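Local coordinates for receptor-like protein kinase ANXUR1 (Arabidopsis thaliana, PDB 6FIG) that probably senses extracellular signals during plant reproduction, as a membrane receptor kinase with a tandem malectin-like ectodomain, at residues 2-7 with 26-31; 262-267 with 358-363; 298-303 with 308-313. All coordinates share one frame; numbering follows the deposited sequence.

Contact 1: residues 2-7 with 26-31; sequences QDLALS and TKFLKT. With CA (calcium ion), chain I; EDO (1,2-ethanediol), chain J.
Phe28 reaches from a short 3-10 turn to Leu4 and Leu6 on strand 4-7, a hydrophobic contact inside a malectin-like beta-sandwich. It joins two sheets: strand 4-7 pairs with strands 21-24 and 151-161, whereas strand 29-31, directly after the turn, is an outermost strand of the five-stranded antiparallel sheet. Phe28 CB heads toward strand 4-7, and the first torsion sets CG beside the backbone N and anti to the carbonyl carbon (chi1 -57°). Past CG, the ring divides its contacts between the two leucines. Phe28 CD2 rests on Leu6 CD1 at 3.7 Å, and Phe28 CE2 lies 3.7 Å from Leu6 CD2, so both methyls of Leu6 touch this half of the ring obliquely, the two side chains running at about a right angle to each other. At the tip, Phe28 CZ is 3.6 Å from Leu4 CD1. Leu4 CD1 sits over the Phe28 ring face as a CH-pi contact, 3.7 Å from its centroid and 16° off the normal, while Leu4 CD2 also approaches CZ. The opposite face has Lys27 CB near its rim, and Pro67 of strand 62-67 adds to the packing around Phe28. The turn itself is closed by Leu29 N bonding to Thr26 O. Away from the ring, Ala5 N gives a nearly straight hydrogen bond (173°) to O2 of 1,2-ethanediol, probably from the crystallisation liquor, at 2.9 Å. The strand ends at a calcium site, where Ser7 OG binds the ion at 2.6 Å, alongside Thr54 OG1 and the carbonyl oxygens of Cys8, Pro51 and Asn154.

Contact 2: residues 262-267 with 358-363; sequences INLKSN and EYYDSS. With NAG (2-acetamido-2-deoxy-beta-D-glucopyranose), chain D.
The Tyr360 ring takes Leu264 CD1 over one face, 3.9 Å from Tyr360 CG and displaced toward that rim, in a CH-pi contact. Leu264 CD2 lies on the same side of the ring plane, 4.0 Å from Tyr360 CD1, and Thr353 packs against both residues. The second flat group is the amide of Asn263: ND2 donates to Tyr360 O at 2.8 Å with an N-H...O angle of 167°, the acceptor nearly in the amide plane and the donor in the carbonyl plane. Asn263 ND2 also bonds to Gly257 O, so two carbonyls hold the amide nitrogen and fix the rotation of the group. The Asp361 carboxylate is turned only slightly out of the plane of that amide. Its CG stands anti to the backbone N (chi1 -159°), and Asp361 OD1 accepts a weak bond from Ser362 N at 2.9 Å; the stronger partner of OD1 is Gly257 N. The Asn263 bond and the Leu264 packing tie the end region of helix 260-264 to the loop leading into strand 363-372. Just beyond the helix, Asn267 ND2 is joined covalently to C1 of an N-acetylglucosamine, whose acetyl methyl C8 lies 3.6 Å from Leu264 O: an N-glycosylation site in an Asn-X-Thr sequon.

Contact 3: residues 298-303 with 308-313; sequences VFNIYI and AQADTT. With NAG (2-acetamido-2-deoxy-beta-D-glucopyranose), chain D.
Ile301 and Gln309 face each other as an antiparallel hydrogen-bonded pair in a beta-hairpin, with a classic beta bulge at Ala308 and Gln309. Ile301 O accepts twice, from Ala308 N at 2.9 Å and from Gln309 N at 3.0 Å (N-H...O angles 149° and 166°), both donors tilted from its carbonyl plane. In return, Ile301 N donates to Gln309 O at 2.8 Å, within the carbonyl plane. Gln309 O also meets Asn300 CA at 3.2 Å in a CA-H...O contact. On the far side of strand 299-303 the backbones of Asn300 and Tyr302 bond to Thr350 and Gln348 of strand 344-351, so Ile301 is bonded on one side and its neighbours Asn300 and Tyr302 on the other. Beyond the bulge the chain reverses in a type II' turn, closed by Thr313 N bonding to Ala310 O at 2.9 Å. A water ties this turn back to the strand, donating to Asn300 OD1 and to Asp311 O, each at 2.7 Å. Apolar groups fill in around the bonds: the Ala308 methyl lies against Ile301 CG2 and Ile303 CD1, and Ile301 CD1 lies beside Gln309 CG, the two side chains pointing the same way. Leu284 and Phe286 of strand 278-287 pack on Ile301. On the sugar side, C5 of an N-acetylglucosamine sits over one face of the Tyr302 ring, 3.7 Å from Tyr302 CD2.

Overall arrangement
From the N terminus, contact 1 closes first, bringing 2-7 and 26-31 together over 18 intervening residues and joining two sheets next to a calcium site. The chain then leaves this region: contacts 2 and 3 lie on the other side of its centre, with centres about 51 and 46 Å from that of contact 1. Contact 2 opens at helix 260-264 and closes some 90 residues later at the loop before strand 363-372. Contact 3, a short hairpin, is nested within the long chain excursion that contact 2 closes. The two pack directly, Phe299 against Ser362 and Ser363, and share the sugar carried by Asn267, so helix end, hairpin and the loop 358-363 come together at one end of the molecule.

Contact 1: residues 2-7 with 26-31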
loop_
_atom_site.group_PDB
_atom_site.type_symbol
_atom_site.label_atom_id
_atom_site.label_comp_id
_atom_site.label_asym_id
_atom_site.label_seq_id
_atom_site.Cartn_x
_atom_site.Cartn_y
_atom_site.Cartn_z
ATOM N N GLN A 2 3.482 9.240 -8.318
ATOM C CA GLN A 2 3.035 8.071 -7.543
ATOM C C GLN A 2 2.477 6.937 -8.420
ATOM O O GLN A 2 2.237 7.106 -9.627
ATOM C CB GLN A 2 1.985 8.484 -6.480
ATOM C CG GLN A 2 0.604 8.902 -6.996
ATOM C CD GLN A 2 0.528 10.356 -7.456
ATOM O OE1 GLN A 2 1.499 11.112 -7.323
ATOM N NE2 GLN A 2 -0.626 10.757 -8.004
ATOM N N ASP A 3 2.252 5.786 -7.787
ATOM C CA ASP A 3 1.565 4.679 -8.452
ATOM C C ASP A 3 0.137 5.100 -8.804
ATOM O O ASP A 3 -0.494 5.832 -8.046
ATOM C CB ASP A 3 1.507 3.435 -7.570
ATOM C CG ASP A 3 2.881 2.881 -7.212
ATOM O OD1 ASP A 3 3.879 3.189 -7.890
ATOM O OD2 ASP A 3 2.934 2.117 -6.239
ATOM N N LEU A 4 -0.331 4.649 -9.964
ATOM C CA LEU A 4 -1.658 4.951 -10.486
ATOM C C LEU A 4 -2.459 3.708 -10.776
ATOM O O LEU A 4 -1.909 2.702 -11.256
ATOM C CB LEU A 4 -1.531 5.726 -11.791
ATOM C CG LEU A 4 -0.820 7.071 -11.744
ATOM C CD1 LEU A 4 -0.815 7.682 -13.135
ATOM C CD2 LEU A 4 -1.507 8.001 -10.773
ATOM N N ALA A 5 -3.767 3.788 -10.518
ATOM C CA ALA A 5 -4.718 2.808 -10.995
ATOM C C ALA A 5 -5.836 3.641 -11.618
ATOM O O ALA A 5 -6.659 4.250 -10.906
ATOM C CB ALA A 5 -5.236 1.948 -9.871
ATOM N N LEU A 6 -5.815 3.712 -12.946
ATOM C CA LEU A 6 -6.719 4.557 -13.713
ATOM C C LEU A 6 -7.813 3.707 -14.326
ATOM O O LEU A 6 -7.529 2.761 -15.070
ATOM C CB LEU A 6 -5.969 5.275 -14.820
ATOM C CG LEU A 6 -4.690 6.012 -14.435
ATOM C CD1 LEU A 6 -4.069 6.648 -15.662
ATOM C CD2 LEU A 6 -4.973 7.042 -13.339
ATOM N N SER A 7 -9.066 4.019 -13.999
ATOM C CA SER A 7 -10.181 3.345 -14.648
ATOM C C SER A 7 -10.617 4.259 -15.770
ATOM O O SER A 7 -11.171 5.340 -15.529
ATOM C CB SER A 7 -11.340 3.062 -13.698
ATOM O OG SER A 7 -12.348 2.341 -14.405
ATOM N N THR A 26 -8.537 10.831 -16.817
ATOM C CA THR A 26 -8.640 12.094 -17.545
ATOM C C THR A 26 -7.393 12.988 -17.529
ATOM O O THR A 26 -6.889 13.355 -18.593
ATOM C CB THR A 26 -9.889 12.856 -17.050
ATOM O OG1 THR A 26 -11.043 12.053 -17.348
ATOM C CG2 THR A 26 -10.033 14.207 -17.727
ATOM N N LYS A 27 -6.869 13.255 -16.335
ATOM C CA LYS A 27 -5.700 14.115 -16.147
ATOM C C LYS A 27 -4.445 13.647 -16.889
ATOM O O LYS A 27 -3.554 14.452 -17.155
ATOM C CB LYS A 27 -5.350 14.223 -14.653
ATOM C CG LYS A 27 -6.335 15.026 -13.818
ATOM C CD LYS A 27 -5.836 15.219 -12.390
ATOM C CE LYS A 27 -5.499 13.911 -11.690
ATOM N NZ LYS A 27 -5.303 14.133 -10.228
ATOM N N PHE A 28 -4.359 12.349 -17.190
ATOM C CA PHE A 28 -3.165 11.801 -17.797
ATOM C C PHE A 28 -3.234 11.659 -19.303
ATOM O O PHE A 28 -2.231 11.344 -19.906
ATOM C CB PHE A 28 -2.849 10.462 -17.136
ATOM C CG PHE A 28 -2.681 10.582 -15.665
ATOM C CD1 PHE A 28 -1.509 11.101 -15.136
ATOM C CD2 PHE A 28 -3.729 10.278 -14.803
ATOM C CE1 PHE A 28 -1.365 11.262 -13.768
ATOM C CE2 PHE A 28 -3.589 10.436 -13.432
ATOM C CZ PHE A 28 -2.412 10.947 -12.916
ATOM N N LEU A 29 -4.402 11.908 -19.907
ATOM C CA LEU A 29 -4.526 11.819 -21.347
ATOM C C LEU A 29 -3.933 13.103 -21.933
ATOM O O LEU A 29 -4.357 14.200 -21.554
ATOM C CB LEU A 29 -6.001 11.621 -21.713
ATOM C CG LEU A 29 -6.344 11.230 -23.147
ATOM C CD1 LEU A 29 -5.689 9.928 -23.579
ATOM C CD2 LEU A 29 -7.868 11.154 -23.289
ATOM N N LYS A 30 -2.936 12.974 -22.813
ATOM C CA LYS A 30 -2.112 14.115 -23.291
ATOM C C LYS A 30 -2.418 14.570 -24.732
ATOM O O LYS A 30 -2.502 15.782 -25.000
ATOM C CB LYS A 30 -0.619 13.776 -23.143
ATOM C CG LYS A 30 0.350 14.923 -23.432
ATOM C CD LYS A 30 0.434 15.925 -22.278
ATOM C CE LYS A 30 1.151 17.214 -22.675
ATOM N NZ LYS A 30 2.557 16.943 -23.084
ATOM N N THR A 31 -2.544 13.629 -25.662
ATOM C CA THR A 31 -2.770 13.935 -27.088
ATOM C C THR A 31 -3.897 13.070 -27.606
ATOM O O THR A 31 -4.061 11.937 -27.149
ATOM C CB THR A 31 -1.528 13.658 -27.977
ATOM O OG1 THR A 31 -1.236 12.253 -28.002
ATOM C CG2 THR A 31 -0.310 14.414 -27.492
HETATM CA CA CA I . -12.764 1.704 -16.934
HETATM C C1 EDO J . -5.856 5.784 -6.737
HETATM O O1 EDO J . -6.852 5.209 -7.586
HETATM C C2 EDO J . -4.525 5.536 -7.423
HETATM O O2 EDO J . -4.561 5.999 -8.773
#

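Contact 2: residues 262-267 with 358-363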
loop_
_atom_site.group_PDB
_atom_site.type_symbol
_atom_site.label_atom_id
_atom_site.label_comp_id
_atom_site.label_asym_id
_atom_site.label_seq_id
_atom_site.Cartn_x
_atom_site.Cartn_y
_atom_site.Cartn_z
ATOM N N ILE A 262 5.704 -45.162 -7.899
ATOM C CA ILE A 262 4.845 -44.437 -8.826
ATOM C C ILE A 262 5.564 -43.158 -9.285
ATOM O O ILE A 262 5.571 -42.841 -10.469
ATOM C CB ILE A 262 3.480 -44.093 -8.168
ATOM C CG1 ILE A 262 2.657 -45.369 -7.959
ATOM C CG2 ILE A 262 2.711 -43.065 -8.985
ATOM C CD1 ILE A 262 1.383 -45.180 -7.146
ATOM N N ASN A 263 6.176 -42.442 -8.345
ATOM C CA ASN A 263 6.913 -41.211 -8.651
ATOM C C ASN A 263 8.046 -41.425 -9.661
ATOM O O ASN A 263 8.191 -40.671 -10.616
ATOM C CB ASN A 263 7.452 -40.553 -7.380
ATOM C CG ASN A 263 6.350 -40.132 -6.413
ATOM O OD1 ASN A 263 5.144 -40.188 -6.741
ATOM N ND2 ASN A 263 6.751 -39.762 -5.206
ATOM N N LEU A 264 8.801 -42.503 -9.473
ATOM C CA LEU A 264 9.879 -42.862 -10.393
ATOM C C LEU A 264 9.434 -43.222 -11.813
ATOM O O LEU A 264 10.262 -43.238 -12.732
ATOM C CB LEU A 264 10.689 -44.027 -9.813
ATOM C CG LEU A 264 11.558 -43.623 -8.623
ATOM C CD1 LEU A 264 11.975 -44.846 -7.847
ATOM C CD2 LEU A 264 12.780 -42.856 -9.100
ATOM N N LYS A 265 8.149 -43.536 -11.990
ATOM C CA LYS A 265 7.605 -43.887 -13.293
ATOM C C LYS A 265 6.855 -42.763 -13.980
ATOM O O LYS A 265 6.243 -42.993 -15.007
ATOM C CB LYS A 265 6.697 -45.118 -13.148
ATOM C CG LYS A 265 7.464 -46.346 -12.688
ATOM C CD LYS A 265 6.534 -47.482 -12.312
ATOM C CE LYS A 265 7.314 -48.709 -11.878
ATOM N NZ LYS A 265 6.389 -49.743 -11.365
ATOM N N SER A 266 6.934 -41.543 -13.450
ATOM C CA SER A 266 6.169 -40.434 -14.021
ATOM C C SER A 266 6.810 -39.077 -13.797
ATOM O O SER A 266 7.651 -38.895 -12.912
ATOM C CB SER A 266 4.751 -40.441 -13.445
ATOM O OG SER A 266 4.783 -40.380 -12.030
ATOM N N ASN A 267 6.389 -38.118 -14.624
ATOM C CA ASN A 267 6.730 -36.720 -14.453
ATOM C C ASN A 267 5.478 -35.993 -13.979
ATOM O O ASN A 267 4.357 -36.292 -14.426
ATOM C CB ASN A 267 7.133 -36.098 -15.789
ATOM C CG ASN A 267 8.602 -36.267 -16.136
ATOM O OD1 ASN A 267 9.505 -35.802 -15.411
ATOM N ND2 ASN A 267 8.847 -36.894 -17.281
ATOM N N GLU A 358 16.797 -40.156 0.404
ATOM C CA GLU A 358 15.896 -40.866 1.322
ATOM C C GLU A 358 14.555 -41.195 0.676
ATOM O O GLU A 358 14.047 -42.321 0.828
ATOM C CB GLU A 358 15.654 -40.081 2.615
ATOM C CG GLU A 358 14.937 -40.915 3.672
ATOM C CD GLU A 358 14.782 -40.221 5.002
ATOM O OE1 GLU A 358 13.987 -40.729 5.826
ATOM O OE2 GLU A 358 15.454 -39.199 5.241
ATOM N N TYR A 359 13.982 -40.221 -0.032
ATOM C CA TYR A 359 12.710 -40.373 -0.700
ATOM C C TYR A 359 12.902 -40.165 -2.191
ATOM O O TYR A 359 13.921 -39.613 -2.631
ATOM C CB TYR A 359 11.710 -39.331 -0.180
ATOM C CG TYR A 359 11.425 -39.447 1.292
ATOM C CD1 TYR A 359 10.551 -40.415 1.764
ATOM C CD2 TYR A 359 12.031 -38.586 2.225
ATOM C CE1 TYR A 359 10.293 -40.545 3.122
ATOM C CE2 TYR A 359 11.765 -38.695 3.588
ATOM C CZ TYR A 359 10.890 -39.677 4.030
ATOM O OH TYR A 359 10.590 -39.841 5.371
ATOM N N TYR A 360 11.905 -40.579 -2.957
ATOM C CA TYR A 360 11.862 -40.359 -4.395
ATOM C C TYR A 360 10.628 -39.516 -4.682
ATOM O O TYR A 360 9.523 -40.032 -4.778
ATOM C CB TYR A 360 11.854 -41.672 -5.151
ATOM C CG TYR A 360 13.120 -42.458 -4.917
ATOM C CD1 TYR A 360 14.310 -42.074 -5.534
ATOM C CD2 TYR A 360 13.146 -43.554 -4.056
ATOM C CE1 TYR A 360 15.484 -42.776 -5.321
ATOM C CE2 TYR A 360 14.326 -44.265 -3.850
ATOM C CZ TYR A 360 15.487 -43.845 -4.485
ATOM O OH TYR A 360 16.669 -44.525 -4.282
ATOM N N ASP A 361 10.837 -38.208 -4.766
ATOM C CA ASP A 361 9.726 -37.242 -4.847
ATOM C C ASP A 361 10.245 -35.974 -5.503
ATOM O O ASP A 361 11.445 -35.825 -5.761
ATOM C CB ASP A 361 9.211 -36.966 -3.418
ATOM C CG ASP A 361 7.768 -36.390 -3.364
ATOM O OD1 ASP A 361 7.092 -36.275 -4.397
ATOM O OD2 ASP A 361 7.333 -36.055 -2.227
ATOM N N SER A 362 9.322 -35.067 -5.790
ATOM C CA SER A 362 9.667 -33.742 -6.302
ATOM C C SER A 362 8.600 -32.774 -5.817
ATOM O O SER A 362 7.504 -33.183 -5.454
ATOM C CB SER A 362 9.729 -33.746 -7.820
ATOM O OG SER A 362 8.477 -34.084 -8.388
ATOM N N SER A 363 8.938 -31.495 -5.778
ATOM C CA SER A 363 7.958 -30.487 -5.352
ATOM C C SER A 363 8.284 -29.122 -5.926
ATOM O O SER A 363 9.403 -28.858 -6.362
ATOM C CB SER A 363 7.833 -30.413 -3.828
ATOM O OG SER A 363 9.002 -29.864 -3.234
HETATM C C1 NAG D . 10.165 -37.077 -17.823
HETATM C C2 NAG D . 10.432 -38.483 -18.320
HETATM C C3 NAG D . 11.707 -38.539 -19.154
HETATM C C4 NAG D . 11.769 -37.423 -20.182
HETATM C C5 NAG D . 11.558 -36.086 -19.485
HETATM C C6 NAG D . 11.672 -34.853 -20.375
HETATM C C7 NAG D . 9.652 -40.238 -16.778
HETATM C C8 NAG D . 9.975 -40.972 -15.501
HETATM N N2 NAG D . 10.550 -39.313 -17.126
HETATM O O3 NAG D . 11.765 -39.799 -19.821
HETATM O O4 NAG D . 13.062 -37.410 -20.793
HETATM O O5 NAG D . 10.262 -36.147 -18.905
HETATM O O6 NAG D . 10.572 -34.772 -21.286
HETATM O O7 NAG D . 8.644 -40.486 -17.435
#

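Contact 3: residues 298-303 with 308-313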
loop_
_atom_site.group_PDB
_atom_site.type_symbol
_atom_site.label_atom_id
_atom_site.label_comp_id
_atom_site.label_asym_id
_atom_site.label_seq_id
_atom_site.Cartn_x
_atom_site.Cartn_y
_atom_site.Cartn_z
ATOM N N VAL A 298 15.220 -35.188 -3.870
ATOM C CA VAL A 298 16.168 -34.808 -4.907
ATOM C C VAL A 298 15.515 -35.147 -6.232
ATOM O O VAL A 298 15.047 -36.269 -6.426
ATOM C CB VAL A 298 17.493 -35.567 -4.713
ATOM C CG1 VAL A 298 18.508 -35.186 -5.748
ATOM C CG2 VAL A 298 18.054 -35.321 -3.317
ATOM N N PHE A 299 15.461 -34.176 -7.142
ATOM C CA PHE A 299 14.634 -34.335 -8.333
ATOM C C PHE A 299 15.179 -33.656 -9.560
ATOM O O PHE A 299 15.891 -32.637 -9.466
ATOM C CB PHE A 299 13.181 -33.907 -8.068
ATOM C CG PHE A 299 13.013 -32.527 -7.503
ATOM C CD1 PHE A 299 13.162 -32.281 -6.158
ATOM C CD2 PHE A 299 12.587 -31.480 -8.334
ATOM C CE1 PHE A 299 12.965 -31.016 -5.639
ATOM C CE2 PHE A 299 12.388 -30.221 -7.810
ATOM C CZ PHE A 299 12.577 -29.994 -6.456
ATOM N N ASN A 300 14.816 -34.214 -10.710
ATOM C CA ASN A 300 15.203 -33.693 -12.005
ATOM C C ASN A 300 14.142 -32.731 -12.485
ATOM O O ASN A 300 12.960 -32.921 -12.208
ATOM C CB ASN A 300 15.375 -34.820 -13.011
ATOM C CG ASN A 300 16.494 -35.775 -12.643
ATOM O OD1 ASN A 300 17.548 -35.365 -12.148
ATOM N ND2 ASN A 300 16.256 -37.058 -12.851
ATOM N N ILE A 301 14.576 -31.693 -13.196
ATOM C CA ILE A 301 13.669 -30.669 -13.732
ATOM C C ILE A 301 13.994 -30.506 -15.201
ATOM O O ILE A 301 15.167 -30.306 -15.556
ATOM C CB ILE A 301 13.846 -29.316 -13.035
ATOM C CG1 ILE A 301 13.653 -29.430 -11.514
ATOM C CG2 ILE A 301 12.880 -28.279 -13.615
ATOM C CD1 ILE A 301 13.845 -28.120 -10.774
ATOM N N TYR A 302 12.963 -30.597 -16.043
ATOM C CA TYR A 302 13.106 -30.458 -17.492
ATOM C C TYR A 302 12.196 -29.345 -17.991
ATOM O O TYR A 302 11.095 -29.153 -17.475
ATOM C CB TYR A 302 12.755 -31.765 -18.191
ATOM C CG TYR A 302 13.448 -32.965 -17.607
ATOM C CD1 TYR A 302 14.775 -33.235 -17.905
ATOM C CD2 TYR A 302 12.763 -33.849 -16.773
ATOM C CE1 TYR A 302 15.407 -34.356 -17.383
ATOM C CE2 TYR A 302 13.383 -34.968 -16.246
ATOM C CZ TYR A 302 14.698 -35.216 -16.548
ATOM O OH TYR A 302 15.283 -36.360 -15.999
ATOM N N ILE A 303 12.688 -28.589 -18.975
ATOM C CA ILE A 303 11.922 -27.497 -19.577
ATOM C C ILE A 303 11.987 -27.725 -21.086
ATOM O O ILE A 303 13.078 -27.784 -21.651
ATOM C CB ILE A 303 12.479 -26.100 -19.187
ATOM C CG1 ILE A 303 12.270 -25.851 -17.691
ATOM C CG2 ILE A 303 11.783 -25.001 -19.994
ATOM C CD1 ILE A 303 12.955 -24.628 -17.104
ATOM N N ALA A 308 17.042 -28.813 -17.127
ATOM C CA ALA A 308 17.221 -27.653 -16.276
ATOM C C ALA A 308 18.041 -27.995 -15.021
ATOM O O ALA A 308 18.948 -27.249 -14.642
ATOM C CB ALA A 308 15.873 -27.069 -15.904
ATOM N N GLN A 309 17.704 -29.107 -14.363
ATOM C CA GLN A 309 18.527 -29.663 -13.279
ATOM C C GLN A 309 18.429 -31.137 -13.427
ATOM O O GLN A 309 17.326 -31.695 -13.337
ATOM C CB GLN A 309 17.970 -29.373 -11.892
ATOM C CG GLN A 309 17.988 -27.986 -11.386
ATOM C CD GLN A 309 19.328 -27.266 -11.330
ATOM O OE1 GLN A 309 20.406 -27.817 -11.206
ATOM N NE2 GLN A 309 19.226 -25.986 -11.399
ATOM N N ALA A 310 19.548 -31.803 -13.654
ATOM C CA ALA A 310 19.509 -33.241 -13.742
ATOM C C ALA A 310 20.909 -33.785 -13.616
ATOM O O ALA A 310 21.792 -33.064 -13.131
ATOM C CB ALA A 310 18.827 -33.681 -15.037
ATOM N N ASP A 311 21.105 -35.043 -14.010
ATOM C CA ASP A 311 22.428 -35.652 -14.030
ATOM C C ASP A 311 23.008 -35.591 -12.608
ATOM O O ASP A 311 22.324 -35.995 -11.668
ATOM C CB ASP A 311 23.285 -34.976 -15.119
ATOM C CG ASP A 311 22.579 -34.950 -16.478
ATOM O OD1 ASP A 311 22.159 -36.033 -16.947
ATOM O OD2 ASP A 311 22.444 -33.865 -17.073
ATOM N N THR A 312 24.227 -35.078 -12.432
ATOM C CA THR A 312 24.848 -35.025 -11.101
ATOM C C THR A 312 24.494 -33.760 -10.319
ATOM O O THR A 312 24.957 -33.589 -9.192
ATOM C CB THR A 312 26.391 -35.151 -11.194
ATOM O OG1 THR A 312 26.918 -34.014 -11.899
ATOM C CG2 THR A 312 26.770 -36.428 -11.903
ATOM N N THR A 313 23.670 -32.880 -10.893
ATOM C CA THR A 313 23.213 -31.681 -10.202
ATOM C C THR A 313 21.679 -31.577 -10.243
ATOM O O THR A 313 21.131 -30.589 -10.721
ATOM C CB THR A 313 23.874 -30.411 -10.791
ATOM O OG1 THR A 313 23.704 -30.400 -12.208
ATOM C CG2 THR A 313 25.379 -30.400 -10.482
HETATM C C1 NAG D . 10.165 -37.077 -17.823
HETATM C C2 NAG D . 10.432 -38.483 -18.320
HETATM C C3 NAG D . 11.707 -38.539 -19.154
HETATM C C4 NAG D . 11.769 -37.423 -20.182
HETATM C C5 NAG D . 11.558 -36.086 -19.485
HETATM C C6 NAG D . 11.672 -34.853 -20.375
HETATM C C7 NAG D . 9.652 -40.238 -16.778
HETATM C C8 NAG D . 9.975 -40.972 -15.501
HETATM N N2 NAG D . 10.550 -39.313 -17.126
HETATM O O3 NAG D . 11.765 -39.799 -19.821
HETATM O O4 NAG D . 13.062 -37.410 -20.793
HETATM O O5 NAG D . 10.262 -36.147 -18.905
HETATM O O6 NAG D . 10.572 -34.772 -21.286
HETATM O O7 NAG D . 8.644 -40.486 -17.435
HETATM O O HOH W 1 19.733 -36.839 -11.518
#